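Local structure of putative dehydrogenase (Pseudomonas fluorescens, 6UUG) at residues A63-G68 with A171-M176; A350-L355 with D390-K395. The protein catalyses the flavin-dependent oxidation of methanesulfinate as the monooxygenase of a two-component system in bacterial sulfur assimilation. One frame throughout, in Å; residues are numbered along the deposited sequence.

Interaction 1 of 2, residues A63-G68 with A171-M176; sequences ALRDSG and ASDSQM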
loop_
_atom_site.group_PDB
_atom_site.type_symbol
_atom_site.label_atom_id
_atom_site.label_comp_id
_atom_site.label_asym_id
_atom_site.label_seq_id
_atom_site.Cartn_x
_atom_site.Cartn_y
_atom_site.Cartn_z
ATOM N N ALA A 63 4.411 -41.879 -5.992
ATOM C CA ALA A 63 5.755 -41.433 -6.342
ATOM C C ALA A 63 6.520 -40.956 -5.112
ATOM O O ALA A 63 7.733 -41.159 -5.013
ATOM C CB ALA A 63 5.685 -40.329 -7.396
ATOM N N LEU A 64 5.829 -40.308 -4.170
ATOM C CA LEU A 64 6.451 -39.966 -2.893
ATOM C C LEU A 64 6.817 -41.217 -2.101
ATOM O O LEU A 64 7.909 -41.294 -1.523
ATOM C CB LEU A 64 5.517 -39.064 -2.075
ATOM C CG LEU A 64 5.344 -37.638 -2.607
ATOM C CD1 LEU A 64 4.295 -36.897 -1.774
ATOM C CD2 LEU A 64 6.657 -36.898 -2.564
ATOM N N ARG A 65 5.922 -42.207 -2.062
ATOM C CA ARG A 65 6.231 -43.467 -1.384
ATOM C C ARG A 65 7.519 -44.086 -1.916
ATOM O O ARG A 65 8.408 -44.463 -1.144
ATOM C CB ARG A 65 5.069 -44.448 -1.538
ATOM C CG ARG A 65 3.873 -44.137 -0.672
ATOM C CD ARG A 65 2.751 -45.131 -0.897
ATOM N NE ARG A 65 1.700 -44.911 0.087
ATOM C CZ ARG A 65 0.619 -44.164 -0.114
ATOM N NH1 ARG A 65 0.403 -43.586 -1.290
ATOM N NH2 ARG A 65 -0.263 -44.011 0.866
ATOM N N ASP A 66 7.651 -44.162 -3.242
ATOM C CA ASP A 66 8.816 -44.794 -3.851
ATOM C C ASP A 66 10.086 -43.962 -3.713
ATOM O O ASP A 66 11.183 -44.518 -3.797
ATOM C CB ASP A 66 8.521 -45.079 -5.323
ATOM C CG ASP A 66 7.389 -46.079 -5.504
ATOM O OD1 ASP A 66 7.086 -46.815 -4.536
ATOM O OD2 ASP A 66 6.805 -46.128 -6.607
ATOM N N SER A 67 9.966 -42.648 -3.485
ATOM C CA SER A 67 11.132 -41.764 -3.453
ATOM C C SER A 67 11.992 -41.941 -2.211
ATOM O O SER A 67 13.163 -41.540 -2.223
ATOM C CB SER A 67 10.681 -40.303 -3.517
ATOM O OG SER A 67 10.033 -39.940 -2.301
ATOM N N GLY A 68 11.438 -42.495 -1.139
ATOM C CA GLY A 68 12.092 -42.503 0.147
ATOM C C GLY A 68 11.834 -41.284 1.008
ATOM O O GLY A 68 12.133 -41.317 2.208
ATOM N N ALA A 171 -6.215 -37.365 4.759
ATOM C CA ALA A 171 -6.571 -38.614 5.424
ATOM C C ALA A 171 -6.768 -39.742 4.417
ATOM O O ALA A 171 -6.468 -40.907 4.717
ATOM C CB ALA A 171 -7.824 -38.422 6.283
ATOM N N SER A 172 -7.248 -39.419 3.221
ATOM C CA SER A 172 -7.437 -40.427 2.189
ATOM C C SER A 172 -6.091 -40.943 1.697
ATOM O O SER A 172 -5.096 -40.213 1.664
ATOM C CB SER A 172 -8.229 -39.849 1.020
ATOM O OG SER A 172 -9.384 -39.189 1.496
ATOM N N ASP A 173 -6.070 -42.221 1.314
ATOM C CA ASP A 173 -4.852 -42.877 0.844
ATOM C C ASP A 173 -3.724 -42.760 1.871
ATOM O O ASP A 173 -2.552 -42.623 1.521
ATOM C CB ASP A 173 -4.421 -42.316 -0.514
ATOM C CG ASP A 173 -3.252 -43.067 -1.118
ATOM O OD1 ASP A 173 -3.320 -44.318 -1.195
ATOM O OD2 ASP A 173 -2.266 -42.400 -1.514
ATOM N N SER A 174 -4.064 -42.795 3.149
ATOM C CA SER A 174 -3.054 -42.754 4.195
ATOM C C SER A 174 -3.026 -44.082 4.936
ATOM O O SER A 174 -3.979 -44.866 4.894
ATOM C CB SER A 174 -3.301 -41.600 5.178
ATOM O OG SER A 174 -4.392 -41.861 6.049
ATOM N N GLN A 175 -1.899 -44.334 5.596
ATOM C CA GLN A 175 -1.731 -45.531 6.410
ATOM C C GLN A 175 -1.989 -45.280 7.885
ATOM O O GLN A 175 -2.513 -46.162 8.580
ATOM C CB GLN A 175 -0.316 -46.099 6.224
ATOM C CG GLN A 175 -0.111 -46.891 4.931
ATOM C CD GLN A 175 -0.346 -46.074 3.679
ATOM O OE1 GLN A 175 0.401 -45.137 3.379
ATOM N NE2 GLN A 175 -1.391 -46.428 2.928
ATOM N N MET A 176 -1.648 -44.094 8.377
ATOM C CA MET A 176 -1.840 -43.737 9.770
ATOM C C MET A 176 -2.470 -42.356 9.838
ATOM O O MET A 176 -2.277 -41.528 8.940
ATOM C CB MET A 176 -0.515 -43.748 10.549
ATOM C CG MET A 176 0.134 -45.123 10.703
ATOM S SD MET A 176 -0.779 -46.201 11.835
ATOM C CE MET A 176 -0.624 -45.320 13.389
HETATM O O HOH W 1 2.624 -47.010 1.945
#

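Interaction 2 of 2, residues A350-L355 with D390-K395; sequences ASRQGL and DPLDYK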
loop_
_atom_site.group_PDB
_atom_site.type_symbol
_atom_site.label_atom_id
_atom_site.label_comp_id
_atom_site.label_asym_id
_atom_site.label_seq_id
_atom_site.Cartn_x
_atom_site.Cartn_y
_atom_site.Cartn_z
ATOM N N ALA A 350 5.464 -13.693 4.333
ATOM C CA ALA A 350 5.185 -14.626 3.242
ATOM C C ALA A 350 3.732 -14.534 2.806
ATOM O O ALA A 350 3.432 -14.613 1.614
ATOM C CB ALA A 350 5.510 -16.057 3.648
ATOM N N SER A 351 2.820 -14.368 3.765
ATOM C CA SER A 351 1.396 -14.303 3.439
ATOM C C SER A 351 1.081 -13.061 2.630
ATOM O O SER A 351 0.463 -13.136 1.556
ATOM C CB SER A 351 0.563 -14.310 4.728
ATOM O OG SER A 351 0.664 -15.566 5.393
ATOM N N ARG A 352 1.461 -11.898 3.157
ATOM C CA ARG A 352 1.035 -10.632 2.562
ATOM C C ARG A 352 1.792 -10.343 1.280
ATOM O O ARG A 352 1.190 -10.014 0.245
ATOM C CB ARG A 352 1.256 -9.493 3.543
ATOM C CG ARG A 352 0.309 -9.516 4.670
ATOM C CD ARG A 352 0.462 -8.260 5.464
ATOM N NE ARG A 352 -0.822 -7.859 6.007
ATOM C CZ ARG A 352 -0.974 -6.814 6.807
ATOM N NH1 ARG A 352 0.093 -6.095 7.129
ATOM N NH2 ARG A 352 -2.177 -6.496 7.278
ATOM N N GLN A 353 3.121 -10.406 1.343
ATOM C CA GLN A 353 3.901 -10.115 0.149
ATOM C C GLN A 353 3.764 -11.227 -0.890
ATOM O O GLN A 353 3.808 -10.959 -2.099
ATOM C CB GLN A 353 5.364 -9.890 0.530
ATOM C CG GLN A 353 5.590 -8.621 1.366
ATOM C CD GLN A 353 7.066 -8.431 1.702
ATOM O OE1 GLN A 353 7.568 -9.009 2.656
ATOM N NE2 GLN A 353 7.762 -7.635 0.904
ATOM N N GLY A 354 3.602 -12.471 -0.447
ATOM C CA GLY A 354 3.382 -13.556 -1.387
ATOM C C GLY A 354 2.090 -13.377 -2.169
ATOM O O GLY A 354 2.055 -13.546 -3.386
ATOM N N LEU A 355 1.000 -13.044 -1.469
ATOM C CA LEU A 355 -0.272 -12.925 -2.177
ATOM C C LEU A 355 -0.235 -11.769 -3.161
ATOM O O LEU A 355 -0.815 -11.864 -4.256
ATOM C CB LEU A 355 -1.423 -12.762 -1.168
ATOM C CG LEU A 355 -2.829 -12.927 -1.744
ATOM C CD1 LEU A 355 -3.086 -14.386 -2.128
ATOM C CD2 LEU A 355 -3.840 -12.446 -0.705
ATOM N N ASP A 390 -5.457 -18.964 9.778
ATOM C CA ASP A 390 -4.919 -18.321 10.972
ATOM C C ASP A 390 -4.924 -16.828 10.650
ATOM O O ASP A 390 -4.079 -16.356 9.875
ATOM C CB ASP A 390 -3.516 -18.855 11.286
ATOM C CG ASP A 390 -2.715 -17.983 12.259
ATOM O OD1 ASP A 390 -3.290 -17.229 13.079
ATOM O OD2 ASP A 390 -1.470 -18.076 12.195
ATOM N N PRO A 391 -5.882 -16.064 11.183
ATOM C CA PRO A 391 -6.106 -14.700 10.674
ATOM C C PRO A 391 -4.919 -13.767 10.893
ATOM O O PRO A 391 -4.419 -13.606 12.009
ATOM C CB PRO A 391 -7.353 -14.231 11.441
ATOM C CG PRO A 391 -7.571 -15.222 12.533
ATOM C CD PRO A 391 -6.948 -16.504 12.097
ATOM N N LEU A 392 -4.489 -13.123 9.800
ATOM C CA LEU A 392 -3.291 -12.282 9.824
ATOM C C LEU A 392 -3.396 -11.145 10.836
ATOM O O LEU A 392 -2.397 -10.771 11.456
ATOM C CB LEU A 392 -3.039 -11.721 8.420
ATOM C CG LEU A 392 -1.663 -11.884 7.778
ATOM C CD1 LEU A 392 -1.101 -13.261 8.029
ATOM C CD2 LEU A 392 -1.821 -11.664 6.291
ATOM N N ASP A 393 -4.590 -10.568 11.019
ATOM C CA ASP A 393 -4.694 -9.429 11.926
ATOM C C ASP A 393 -4.321 -9.827 13.344
ATOM O O ASP A 393 -3.743 -9.032 14.087
ATOM C CB ASP A 393 -6.103 -8.842 11.901
ATOM C CG ASP A 393 -6.398 -8.088 10.625
ATOM O OD1 ASP A 393 -5.522 -7.321 10.165
ATOM O OD2 ASP A 393 -7.502 -8.288 10.086
ATOM N N TYR A 394 -4.662 -11.047 13.745
ATOM C CA TYR A 394 -4.318 -11.466 15.095
ATOM C C TYR A 394 -2.866 -11.916 15.204
ATOM O O TYR A 394 -2.299 -11.867 16.302
ATOM C CB TYR A 394 -5.309 -12.538 15.573
ATOM C CG TYR A 394 -6.590 -11.856 16.006
ATOM C CD1 TYR A 394 -6.656 -11.180 17.218
ATOM C CD2 TYR A 394 -7.707 -11.814 15.173
ATOM C CE1 TYR A 394 -7.806 -10.510 17.617
ATOM C CE2 TYR A 394 -8.885 -11.143 15.571
ATOM C CZ TYR A 394 -8.913 -10.493 16.792
ATOM O OH TYR A 394 -10.043 -9.821 17.204
ATOM N N LYS A 395 -2.236 -12.316 14.090
ATOM C CA LYS A 395 -0.785 -12.488 14.094
ATOM C C LYS A 395 -0.077 -11.161 14.325
ATOM O O LYS A 395 0.906 -11.094 15.074
ATOM C CB LYS A 395 -0.315 -13.123 12.776
ATOM C CG LYS A 395 -0.693 -14.618 12.612
ATOM C CD LYS A 395 0.405 -15.582 13.141
ATOM C CE LYS A 395 0.298 -15.829 14.644
ATOM N NZ LYS A 395 0.878 -17.148 15.070
HETATM O O HOH W 2 -4.915 -7.566 7.368
#

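Interaction 1 of 2, residues A63-G68 with A171-M176
R65 leaves helix 58-67 with CG anti to its own carbonyl carbon (chi1 -75°) and stays extended as far as NE, which carries the guanidinium across to D173 and Q175. This ties the N-terminal helical domain of an acyl-CoA dehydrogenase-type fold to a loop of the β-domain, where A171 to S174 form a type II β turn. D173 is met twice and end-on. R65 NH1 makes a salt bridge to D173 OD2 at 2.9 Å, on the syn side but tilted out of the carboxylate plane, and R65 NH2 donates to D173 O at 2.8 Å from above the carbonyl plane. The carboxylate is shared, since R61 also pairs with OD2 and K58 with OD1, while D62 gives R65 NH1 a second anionic partner. The carboxylate and guanidinium planes stand 65° apart, so they do not lie flat together. Q175 bends at its second torsion and brings OE1 to the guanidinium edge; F138 N donates to the same oxygen. A water accepts from R65 NE at 3.0 Å and gives a weak bond to Q175 OE1. The straightest bond runs from R65 NH2 to Q175 OE1, 2.8 Å long at 171°, on an in-plane lone pair.

Interaction 2 of 2, residues A350-L355 with D390-K395
A water joins R352 to D393: it accepts from R352 NH2 at 2.9 Å, in the guanidinium plane, and donates to D393 OD1, also at 2.9 Å. The two charged atoms, R352 NH2 and D393 OD1, stay 4.5 Å apart, too far for a direct salt bridge. Each side chain has its stronger partner in another subunit: R352 NH1 pairs with E302 of the third subunit, and D393 OD2 bonds to H299 NE2 of the second. The water thus links two groups already anchored at subunit interfaces.

Beside the water, L392 is the apolar centre of the contact. Its chi1 of -128° is away from a staggered value and sets CD1 against S351 alone, with CD2 lying between R352 and S351. L392 CD2 presses on the aliphatic part of R352, 3.4 Å from R352 CG, a tight approach, and L392 CD1 rests 3.8 Å from S351 CB. The S351 hydroxyl turns back into its own helix and bonds to K347 O.

P391 is the N-cap of helix 392-405, and L392 and D393 in its first turn make the contact with helix 333-360 of the C-terminal helical domain. F260 of helix 247-277 covers S351, and helix 294-327 flanks A350 and Q353, with helix 378-386 packed on L355.

How the interactions relate
Interactions 1 and 2 lie on opposite sides of the chain's centre, with their centres 30 Å apart and their nearest atoms about 19 Å apart, so they do not touch. They come in series along the sequence, the first closing before the second opens. Interaction 1 is a surface contact made within one chain and joining helical and β parts of the fold, whereas interaction 2 is partly buried between helices and drawn into contacts with two other subunits. The first therefore concerns how parts of one subunit are joined, the second also the tetramer. No flavin or substrate atom takes part in either contact, so neither is tied to the active site here.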